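Local coordinates for protein pectate lyase (Bacillus subtilis, PDB 5AMV) that cleaves polygalacturonate by calcium-dependent beta-elimination, releasing oligosaccharides with unsaturated galacturonosyl groups at their non-reducing ends, at residues 32-37 / 55-60; 43-48 / 123-128; 130-135 / 153-158. One frame throughout, in Å; residues are numbered along the deposited sequence.

Interaction 1: residues 32-37 / 55-60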
loop_
_atom_site.group_PDB
_atom_site.type_symbol
_atom_site.label_atom_id
_atom_site.label_comp_id
_atom_site.label_asym_id
_atom_site.label_seq_id
_atom_site.Cartn_x
_atom_site.Cartn_y
_atom_site.Cartn_z
ATOM N N VAL A 32 -21.695 15.283 6.217
ATOM C CA VAL A 32 -21.325 14.131 7.034
ATOM C C VAL A 32 -22.188 12.949 6.584
ATOM O O VAL A 32 -23.430 13.027 6.653
ATOM C CB VAL A 32 -21.490 14.359 8.550
ATOM C CG1 VAL A 32 -21.116 13.077 9.311
ATOM C CG2 VAL A 32 -20.666 15.595 9.018
ATOM N N TYR A 33 -21.539 11.890 6.092
ATOM C CA TYR A 33 -22.246 10.759 5.502
ATOM C C TYR A 33 -21.932 9.463 6.218
ATOM O O TYR A 33 -20.807 9.271 6.687
ATOM C CB TYR A 33 -21.864 10.576 4.026
ATOM C CG TYR A 33 -22.058 11.795 3.167
ATOM C CD1 TYR A 33 -21.041 12.743 3.030
ATOM C CD2 TYR A 33 -23.253 11.996 2.479
ATOM C CE1 TYR A 33 -21.222 13.877 2.206
ATOM C CE2 TYR A 33 -23.444 13.128 1.673
ATOM C CZ TYR A 33 -22.433 14.070 1.549
ATOM O OH TYR A 33 -22.643 15.193 0.758
ATOM N N THR A 34 -22.911 8.580 6.293
ATOM C CA THR A 34 -22.701 7.212 6.778
ATOM C C THR A 34 -23.042 6.278 5.628
ATOM O O THR A 34 -24.126 6.364 5.014
ATOM C CB THR A 34 -23.531 6.898 8.013
ATOM O OG1 THR A 34 -23.093 7.768 9.052
ATOM C CG2 THR A 34 -23.297 5.433 8.536
ATOM N N VAL A 35 -22.074 5.447 5.279
ATOM C CA VAL A 35 -22.243 4.584 4.094
ATOM C C VAL A 35 -22.007 3.129 4.450
ATOM O O VAL A 35 -21.056 2.816 5.171
ATOM C CB VAL A 35 -21.307 5.052 2.949
ATOM C CG1 VAL A 35 -21.550 6.527 2.586
ATOM C CG2 VAL A 35 -19.828 4.806 3.272
ATOM N N SER A 36 -22.854 2.239 3.908
ATOM C CA SER A 36 -22.759 0.812 4.215
ATOM C C SER A 36 -22.727 -0.082 2.991
ATOM O O SER A 36 -22.802 -1.305 3.119
ATOM C CB SER A 36 -23.904 0.378 5.143
ATOM O OG SER A 36 -25.143 0.520 4.472
ATOM N N ASN A 37 -22.590 0.523 1.814
ATOM C CA ASN A 37 -22.464 -0.260 0.578
ATOM C C ASN A 37 -21.830 0.591 -0.513
ATOM O O ASN A 37 -21.610 1.791 -0.323
ATOM C CB ASN A 37 -23.831 -0.824 0.136
ATOM C CG ASN A 37 -24.850 0.266 -0.160
ATOM O OD1 ASN A 37 -24.636 1.140 -1.027
ATOM N ND2 ASN A 37 -25.989 0.223 0.556
ATOM N N ILE A 55 -17.055 14.282 5.561
ATOM C CA ILE A 55 -16.695 13.195 6.436
ATOM C C ILE A 55 -17.563 12.022 6.024
ATOM O O ILE A 55 -18.783 12.173 5.842
ATOM C CB ILE A 55 -16.931 13.564 7.912
ATOM C CG1 ILE A 55 -16.000 14.704 8.304
ATOM C CG2 ILE A 55 -16.686 12.344 8.856
ATOM C CD1 ILE A 55 -16.368 15.423 9.562
ATOM N N ILE A 56 -16.937 10.858 5.894
ATOM C CA ILE A 56 -17.634 9.646 5.474
ATOM C C ILE A 56 -17.317 8.559 6.461
ATOM O O ILE A 56 -16.157 8.164 6.572
ATOM C CB ILE A 56 -17.171 9.195 4.071
ATOM C CG1 ILE A 56 -17.522 10.256 3.029
ATOM C CG2 ILE A 56 -17.790 7.806 3.688
ATOM C CD1 ILE A 56 -16.883 10.012 1.655
ATOM N N TYR A 57 -18.356 8.082 7.173
ATOM C CA TYR A 57 -18.247 6.958 8.090
ATOM C C TYR A 57 -18.544 5.664 7.340
ATOM O O TYR A 57 -19.588 5.569 6.709
ATOM C CB TYR A 57 -19.276 7.065 9.246
ATOM C CG TYR A 57 -18.885 8.154 10.208
ATOM C CD1 TYR A 57 -17.861 7.940 11.138
ATOM C CD2 TYR A 57 -19.496 9.417 10.154
ATOM C CE1 TYR A 57 -17.463 8.972 12.035
ATOM C CE2 TYR A 57 -19.124 10.416 11.040
ATOM C CZ TYR A 57 -18.107 10.193 11.962
ATOM O OH TYR A 57 -17.762 11.237 12.798
ATOM N N ILE A 58 -17.659 4.677 7.441
ATOM C CA ILE A 58 -17.932 3.356 6.868
ATOM C C ILE A 58 -18.585 2.491 7.929
ATOM O O ILE A 58 -17.992 2.225 9.003
ATOM C CB ILE A 58 -16.647 2.689 6.272
ATOM C CG1 ILE A 58 -16.141 3.647 5.174
ATOM C CG2 ILE A 58 -16.943 1.211 5.819
ATOM C CD1 ILE A 58 -15.452 3.047 3.982
ATOM N N LYS A 59 -19.807 2.053 7.622
ATOM C CA LYS A 59 -20.552 1.200 8.522
ATOM C C LYS A 59 -20.584 -0.253 8.016
ATOM O O LYS A 59 -21.213 -0.544 6.965
ATOM C CB LYS A 59 -21.974 1.792 8.664
ATOM C CG LYS A 59 -22.897 0.967 9.494
ATOM C CD LYS A 59 -24.264 1.636 9.621
ATOM C CE LYS A 59 -25.088 0.860 10.635
ATOM N NZ LYS A 59 -26.497 1.394 10.634
ATOM N N GLY A 60 -19.893 -1.135 8.747
ATOM C CA GLY A 60 -19.891 -2.570 8.433
ATOM C C GLY A 60 -18.967 -2.845 7.261
ATOM O O GLY A 60 -17.997 -2.124 7.035
#

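Interaction 2: residues 43-48 / 123-128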
loop_
_atom_site.group_PDB
_atom_site.type_symbol
_atom_site.label_atom_id
_atom_site.label_comp_id
_atom_site.label_asym_id
_atom_site.label_seq_id
_atom_site.Cartn_x
_atom_site.Cartn_y
_atom_site.Cartn_z
ATOM N N SER A 43 -21.855 7.654 -4.009
ATOM C CA SER A 43 -22.671 8.849 -3.777
ATOM C C SER A 43 -21.996 9.893 -2.875
ATOM O O SER A 43 -21.940 11.096 -3.219
ATOM C CB SER A 43 -24.006 8.435 -3.168
ATOM O OG SER A 43 -24.745 7.665 -4.096
ATOM N N ALA A 44 -21.498 9.447 -1.716
ATOM C CA ALA A 44 -20.840 10.366 -0.746
ATOM C C ALA A 44 -19.575 11.006 -1.333
ATOM O O ALA A 44 -19.332 12.212 -1.124
ATOM C CB ALA A 44 -20.502 9.663 0.611
ATOM N N LEU A 45 -18.762 10.219 -2.038
ATOM C CA LEU A 45 -17.537 10.765 -2.649
ATOM C C LEU A 45 -17.833 11.792 -3.753
ATOM O O LEU A 45 -17.155 12.816 -3.880
ATOM C CB LEU A 45 -16.632 9.652 -3.230
ATOM C CG LEU A 45 -16.108 8.611 -2.254
ATOM C CD1 LEU A 45 -15.497 7.413 -3.031
ATOM C CD2 LEU A 45 -15.081 9.234 -1.248
ATOM N N GLY A 46 -18.834 11.499 -4.578
ATOM C CA GLY A 46 -19.095 12.345 -5.744
ATOM C C GLY A 46 -17.923 12.366 -6.720
ATOM O O GLY A 46 -17.113 11.425 -6.788
ATOM N N LYS A 47 -17.823 13.454 -7.484
ATOM C CA LYS A 47 -16.833 13.552 -8.561
ATOM C C LYS A 47 -15.426 13.673 -7.989
ATOM O O LYS A 47 -15.271 14.150 -6.861
ATOM C CB LYS A 47 -17.119 14.768 -9.443
ATOM C CG LYS A 47 -18.378 14.667 -10.301
ATOM C CD LYS A 47 -18.649 16.010 -10.949
ATOM C CE LYS A 47 -19.845 15.930 -11.880
ATOM N NZ LYS A 47 -20.580 17.229 -11.848
ATOM N N GLU A 48 -14.417 13.234 -8.757
ATOM C CA GLU A 48 -13.034 13.267 -8.310
ATOM C C GLU A 48 -12.607 14.702 -7.959
ATOM O O GLU A 48 -11.639 14.905 -7.228
ATOM C CB GLU A 48 -12.088 12.610 -9.338
ATOM C CG GLU A 48 -11.859 13.379 -10.647
ATOM C CD GLU A 48 -10.870 12.665 -11.575
ATOM O OE1 GLU A 48 -11.277 11.749 -12.310
ATOM O OE2 GLU A 48 -9.678 13.035 -11.583
ATOM N N VAL A 123 -12.147 3.562 -6.784
ATOM C CA VAL A 123 -12.832 4.866 -6.627
ATOM C C VAL A 123 -11.813 5.929 -6.260
ATOM O O VAL A 123 -10.865 5.640 -5.476
ATOM C CB VAL A 123 -13.979 4.843 -5.573
ATOM C CG1 VAL A 123 -15.147 4.041 -6.131
ATOM C CG2 VAL A 123 -13.454 4.293 -4.175
ATOM N N ASP A 124 -12.009 7.138 -6.784
ATOM C CA ASP A 124 -11.144 8.276 -6.455
ATOM C C ASP A 124 -11.657 9.008 -5.248
ATOM O O ASP A 124 -12.864 9.288 -5.112
ATOM C CB ASP A 124 -10.998 9.255 -7.617
ATOM C CG ASP A 124 -10.286 8.635 -8.848
ATOM O OD1 ASP A 124 -9.564 7.602 -8.770
ATOM O OD2 ASP A 124 -10.461 9.191 -9.945
ATOM N N ILE A 125 -10.721 9.320 -4.353
ATOM C CA ILE A 125 -11.046 10.079 -3.150
ATOM C C ILE A 125 -10.742 11.565 -3.421
ATOM O O ILE A 125 -9.569 11.929 -3.650
ATOM C CB ILE A 125 -10.243 9.600 -1.918
ATOM C CG1 ILE A 125 -10.208 8.042 -1.854
ATOM C CG2 ILE A 125 -10.809 10.278 -0.644
ATOM C CD1 ILE A 125 -11.613 7.307 -1.827
ATOM N N PRO A 126 -11.785 12.407 -3.443
ATOM C CA PRO A 126 -11.539 13.818 -3.761
ATOM C C PRO A 126 -10.943 14.561 -2.584
ATOM O O PRO A 126 -10.830 14.034 -1.462
ATOM C CB PRO A 126 -12.954 14.352 -4.057
ATOM C CG PRO A 126 -13.851 13.559 -3.140
ATOM C CD PRO A 126 -13.195 12.165 -3.039
ATOM N N ALA A 127 -10.518 15.798 -2.851
ATOM C CA ALA A 127 -9.846 16.616 -1.849
ATOM C C ALA A 127 -10.711 16.910 -0.622
ATOM O O ALA A 127 -11.958 17.001 -0.722
ATOM C CB ALA A 127 -9.428 17.951 -2.498
ATOM N N ASN A 128 -10.043 17.152 0.512
ATOM C CA ASN A 128 -10.695 17.568 1.766
ATOM C C ASN A 128 -11.715 16.545 2.227
ATOM O O ASN A 128 -12.899 16.857 2.448
ATOM C CB ASN A 128 -11.354 18.960 1.619
ATOM C CG ASN A 128 -10.413 19.990 1.002
ATOM O OD1 ASN A 128 -9.264 20.126 1.410
ATOM N ND2 ASN A 128 -10.895 20.709 -0.007
HETATM O O HOH W 1 -14.412 10.505 -6.973
HETATM O O HOH W 2 -10.876 16.634 -5.544
#

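Interaction 3: residues 130-135 / 153-158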
loop_
_atom_site.group_PDB
_atom_site.type_symbol
_atom_site.label_atom_id
_atom_site.label_comp_id
_atom_site.label_asym_id
_atom_site.label_seq_id
_atom_site.Cartn_x
_atom_site.Cartn_y
_atom_site.Cartn_z
ATOM N N THR A 130 -12.385 13.072 4.803
ATOM C CA THR A 130 -12.021 12.150 5.865
ATOM C C THR A 130 -12.929 10.932 5.769
ATOM O O THR A 130 -14.145 11.073 5.700
ATOM C CB THR A 130 -12.174 12.772 7.265
ATOM O OG1 THR A 130 -11.221 13.846 7.410
ATOM C CG2 THR A 130 -12.000 11.684 8.403
ATOM N N ILE A 131 -12.320 9.752 5.705
ATOM C CA ILE A 131 -13.079 8.504 5.653
ATOM C C ILE A 131 -12.614 7.658 6.828
ATOM O O ILE A 131 -11.442 7.328 6.928
ATOM C CB ILE A 131 -12.861 7.717 4.313
ATOM C CG1 ILE A 131 -13.024 8.638 3.087
ATOM C CG2 ILE A 131 -13.702 6.373 4.276
ATOM C CD1 ILE A 131 -12.824 7.930 1.719
ATOM N N VAL A 132 -13.543 7.317 7.724
ATOM C CA VAL A 132 -13.184 6.620 8.950
ATOM C C VAL A 132 -14.149 5.459 9.200
ATOM O O VAL A 132 -15.337 5.555 8.896
ATOM C CB VAL A 132 -13.108 7.532 10.212
ATOM C CG1 VAL A 132 -12.038 8.657 10.028
ATOM C CG2 VAL A 132 -14.445 8.160 10.498
ATOM N N GLY A 133 -13.622 4.365 9.719
ATOM C CA GLY A 133 -14.501 3.253 10.057
ATOM C C GLY A 133 -15.312 3.515 11.303
ATOM O O GLY A 133 -14.809 4.086 12.294
ATOM N N SER A 134 -16.571 3.088 11.285
ATOM C CA SER A 134 -17.404 3.144 12.481
ATOM C C SER A 134 -17.167 1.888 13.325
ATOM O O SER A 134 -17.238 0.758 12.821
ATOM C CB SER A 134 -18.882 3.255 12.081
ATOM O OG SER A 134 -19.180 4.531 11.553
ATOM N N GLY A 135 -16.875 2.069 14.607
ATOM C CA GLY A 135 -16.683 0.927 15.481
ATOM C C GLY A 135 -15.442 0.139 15.093
ATOM O O GLY A 135 -14.482 0.696 14.571
ATOM N N ILE A 153 -7.792 12.050 4.732
ATOM C CA ILE A 153 -7.552 11.240 5.925
ATOM C C ILE A 153 -8.315 9.917 5.778
ATOM O O ILE A 153 -9.491 9.944 5.491
ATOM C CB ILE A 153 -8.007 11.995 7.198
ATOM C CG1 ILE A 153 -7.132 13.245 7.408
ATOM C CG2 ILE A 153 -7.970 11.085 8.413
ATOM C CD1 ILE A 153 -7.648 14.146 8.537
ATOM N N ILE A 154 -7.629 8.790 6.007
ATOM C CA ILE A 154 -8.256 7.460 5.983
ATOM C C ILE A 154 -7.863 6.745 7.287
ATOM O O ILE A 154 -6.670 6.536 7.520
ATOM C CB ILE A 154 -7.726 6.605 4.791
ATOM C CG1 ILE A 154 -7.819 7.370 3.441
ATOM C CG2 ILE A 154 -8.429 5.229 4.780
ATOM C CD1 ILE A 154 -9.221 7.699 2.980
ATOM N N ARG A 155 -8.841 6.359 8.119
ATOM C CA ARG A 155 -8.569 5.757 9.421
ATOM C C ARG A 155 -9.552 4.651 9.801
ATOM O O ARG A 155 -10.736 4.728 9.471
ATOM C CB ARG A 155 -8.572 6.800 10.571
ATOM C CG ARG A 155 -7.637 8.010 10.291
ATOM C CD ARG A 155 -7.689 9.096 11.383
ATOM N NE ARG A 155 -7.078 8.614 12.624
ATOM C CZ ARG A 155 -7.178 9.247 13.789
ATOM N NH1 ARG A 155 -7.901 10.356 13.901
ATOM N NH2 ARG A 155 -6.584 8.740 14.861
ATOM N N ASN A 156 -9.053 3.703 10.577
ATOM C CA ASN A 156 -9.873 2.739 11.320
ATOM C C ASN A 156 -10.714 1.832 10.418
ATOM O O ASN A 156 -11.864 1.488 10.754
ATOM C CB ASN A 156 -10.786 3.455 12.332
ATOM C CG ASN A 156 -11.328 2.502 13.366
ATOM O OD1 ASN A 156 -10.584 1.679 13.903
ATOM N ND2 ASN A 156 -12.617 2.653 13.703
ATOM N N ILE A 157 -10.117 1.443 9.286
ATOM C CA ILE A 157 -10.777 0.553 8.322
ATOM C C ILE A 157 -9.851 -0.624 8.017
ATOM O O ILE A 157 -8.658 -0.437 7.829
ATOM C CB ILE A 157 -11.094 1.282 6.986
ATOM C CG1 ILE A 157 -12.122 2.402 7.183
ATOM C CG2 ILE A 157 -11.610 0.296 5.871
ATOM C CD1 ILE A 157 -11.896 3.559 6.177
ATOM N N GLU A 158 -10.455 -1.789 7.890
ATOM C CA GLU A 158 -9.757 -2.999 7.453
ATOM C C GLU A 158 -10.013 -3.153 5.948
ATOM O O GLU A 158 -11.148 -3.357 5.513
ATOM C CB GLU A 158 -10.226 -4.253 8.223
ATOM C CG GLU A 158 -9.520 -5.529 7.688
ATOM C CD GLU A 158 -9.961 -6.797 8.400
ATOM O OE1 GLU A 158 -10.704 -6.696 9.412
ATOM O OE2 GLU A 158 -9.538 -7.891 7.977
HETATM O O HOH W 3 -13.310 -0.457 12.130
#

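Interaction 1: residues 32-37 / 55-60
Val-32 meets the ring of Tyr-57 at its edge: CG1 of Val-32 lies in the ring plane, 3.7 Å from CE2 of Tyr-57. Strands 32-35 and 54-58 run parallel at the N-terminal end of the right-handed parallel beta-helix of polysaccharide lyase family 1, with helix 38-45 as the connection between them. The valine methyl reaches the ring because it stands anti to the backbone N (chi1 178°), beside the carbonyl carbon. OG1 of Thr-34 meets the base of the same tyrosine side chain, 3.9 Å from CB of Tyr-57. Beyond it, the threonine methyl CG2 crosses the aliphatic stem of Lys-59, lying 3.9 Å from its CB and slightly farther from its CD. The lysine chain is fully extended past CG, which carries its ammonium away from strand 32-35.

On the other face of the strands, helix 38-45 packs on Tyr-33, Val-35 and Ile-56, while Ile-58 meets Ile-131. A chi1 of -56° sets CG1 of Val-35 anti to the carbonyl carbon; CG2 then lies between the backbone N and the carbonyl carbon, and this methyl approaches CG2 of Ile-56 to 3.7 Å. The Tyr-33 ring takes Ile-55 O at its edge and Ile-56 CG1 obliquely, while its hydroxyl is hydrogen-bonded to Asn-31.

Four backbone hydrogen bonds set the register, and the closest side-chain contacts run diagonally between bridged pairs. Tyr-33 uses both its N and its O, toward Ile-55 O and Tyr-57 N, and Val-35 does likewise toward Tyr-57 O and Lys-59 N. Strand 129-133 pairs with the far edge of strand 54-58. The last of the four bonds, Lys-59 N to Val-35 O, measures 2.9 Å and is almost straight at hydrogen (177°).

Interaction 2: residues 43-48 / 123-128
Leu-45, the last residue of helix 38-45, spreads its two methyls over the segment 123-128. CD1 meets CG2 of Val-123 at 3.9 Å, the two side chains crossing at about a right angle, and it also touches the carbonyl oxygen of Asp-124. CD2 serves a different pair, lying 3.9 Å from CD of Pro-126 and 4.0 Å from CD1 of Ile-125. Ile-125 points its CB away from the helix, yet chi2 of -57° turns its terminal methyl back to the leucine.

The proline ring also packs against backbone carbonyls. Its CG lies 3.5 Å from Leu-45 O, while its CB faces the carbonyl oxygens of both Lys-47 and Glu-48. Leu-45 O is itself hydrogen-bonded to the side chain of Asn-50.

In the pectate lyase beta-helix this contact sits near the N-terminal end, where helix 38-45 and the turn after it rest against the edge strand 122-124 and the bend that leads into strand 129-133. Gly-46, with positive phi, ends the helix and starts the turn.

No direct hydrogen bond joins the two segments, and water bridges them instead. One molecule donates to both Gly-46 O and Asp-124 O, the latter bond being 2.7 Å. A second accepts from Ala-127 N; its very short approach to Glu-48 O is doubtful in detail.

Charge enters through Glu-48, in the conformer described, one of two, and Asp-124. Their side chains lie alongside each other and point the same way, with carboxylate planes 84° apart. Glu-48 OE1 and Asp-124 OD2 are 3.6 Å apart, a proximity of like charges that Lys-148 would offset: its NZ forms a salt bridge with Glu-48 OE2 and a long, weak ion pair with Asp-124 OD2, while Asp-124 OD1 accepts from Gln-146 NE2.

Interaction 3: residues 130-135 / 153-158
The side-chain amide nitrogen of Asn-156 is gripped by two backbone carbonyls of the segment 130-135. Gly-135 O lies 2.8 Å from ND2 of Asn-156, which approaches it nearly along the C=O axis. The bond is bent at hydrogen (137°), and this oxygen is tilted from the amide plane. Gly-133 O, 3.0 Å from the same ND2, lies close to the amide plane, but here the donor stands well above the plane of the carbonyl. A chi1 of -163° sets CG of Asn-156 anti to the backbone N, and the turn about CB-CG then presents ND2 to the two carbonyls; OD1 is occupied by the backbone N of Gly-396. The residue has positive phi and follows directly on strand 152-155, and its amide reaches across to the segment 130-135. A water lies within hydrogen-bonding distance of both Gly-135 O and Asn-156 O.

Strands 129-133 and 152-155 are neighbouring parallel strands in successive turns of the pectate lyase beta-helix, their directions differing by only 3°. Backbone hydrogen bonds run from Ile-131 N to Ile-153 O, from Arg-155 N to Ile-131 O and from Gly-133 N to Arg-155 O.

Side chains of bridged residues lie side by side. Ile-131 and Ile-154 do so on one face, their CD1 methyls 3.8 Å apart, and CG2 of Ile-131 meets CD1 of Ile-157 at the same distance. On the other face, OG1 of Thr-130 rests 3.7 Å from CB of Ile-153, while this hydroxyl is hydrogen-bonded to Gly-24 N. There too, CG1 of Val-132 lies 4.0 Å from CB of Arg-155, whose guanidinium leads away to a salt bridge with Asp-197. At Gly-133 the backbone comes close to the next turn: its N is 3.5 Å from CG1 of Ile-157.

Overall arrangement
All three contacts lie in the N-terminal part of the beta-helix, on the same side of the chain's centre. Interactions 1 and 3, with centres about 9 Å apart, share one run of parallel pairing, in which strands 32-35, 54-58, 129-133 and 152-155 follow in order and strands 54-58 and 129-133 are neighbours. Interaction 2, about 13 Å from interaction 1 and 15 Å from interaction 3 between centres, brings in helix 38-45, which packs on strands 32-35 and 54-58. Along the chain interactions 1 and 2 interleave, and interaction 3 follows both. Leu-45 links all three, touching Ile-56 and Ile-131, consistent with helix 38-45 capping the apolar interior at this end, as in other pectate lyases of the family.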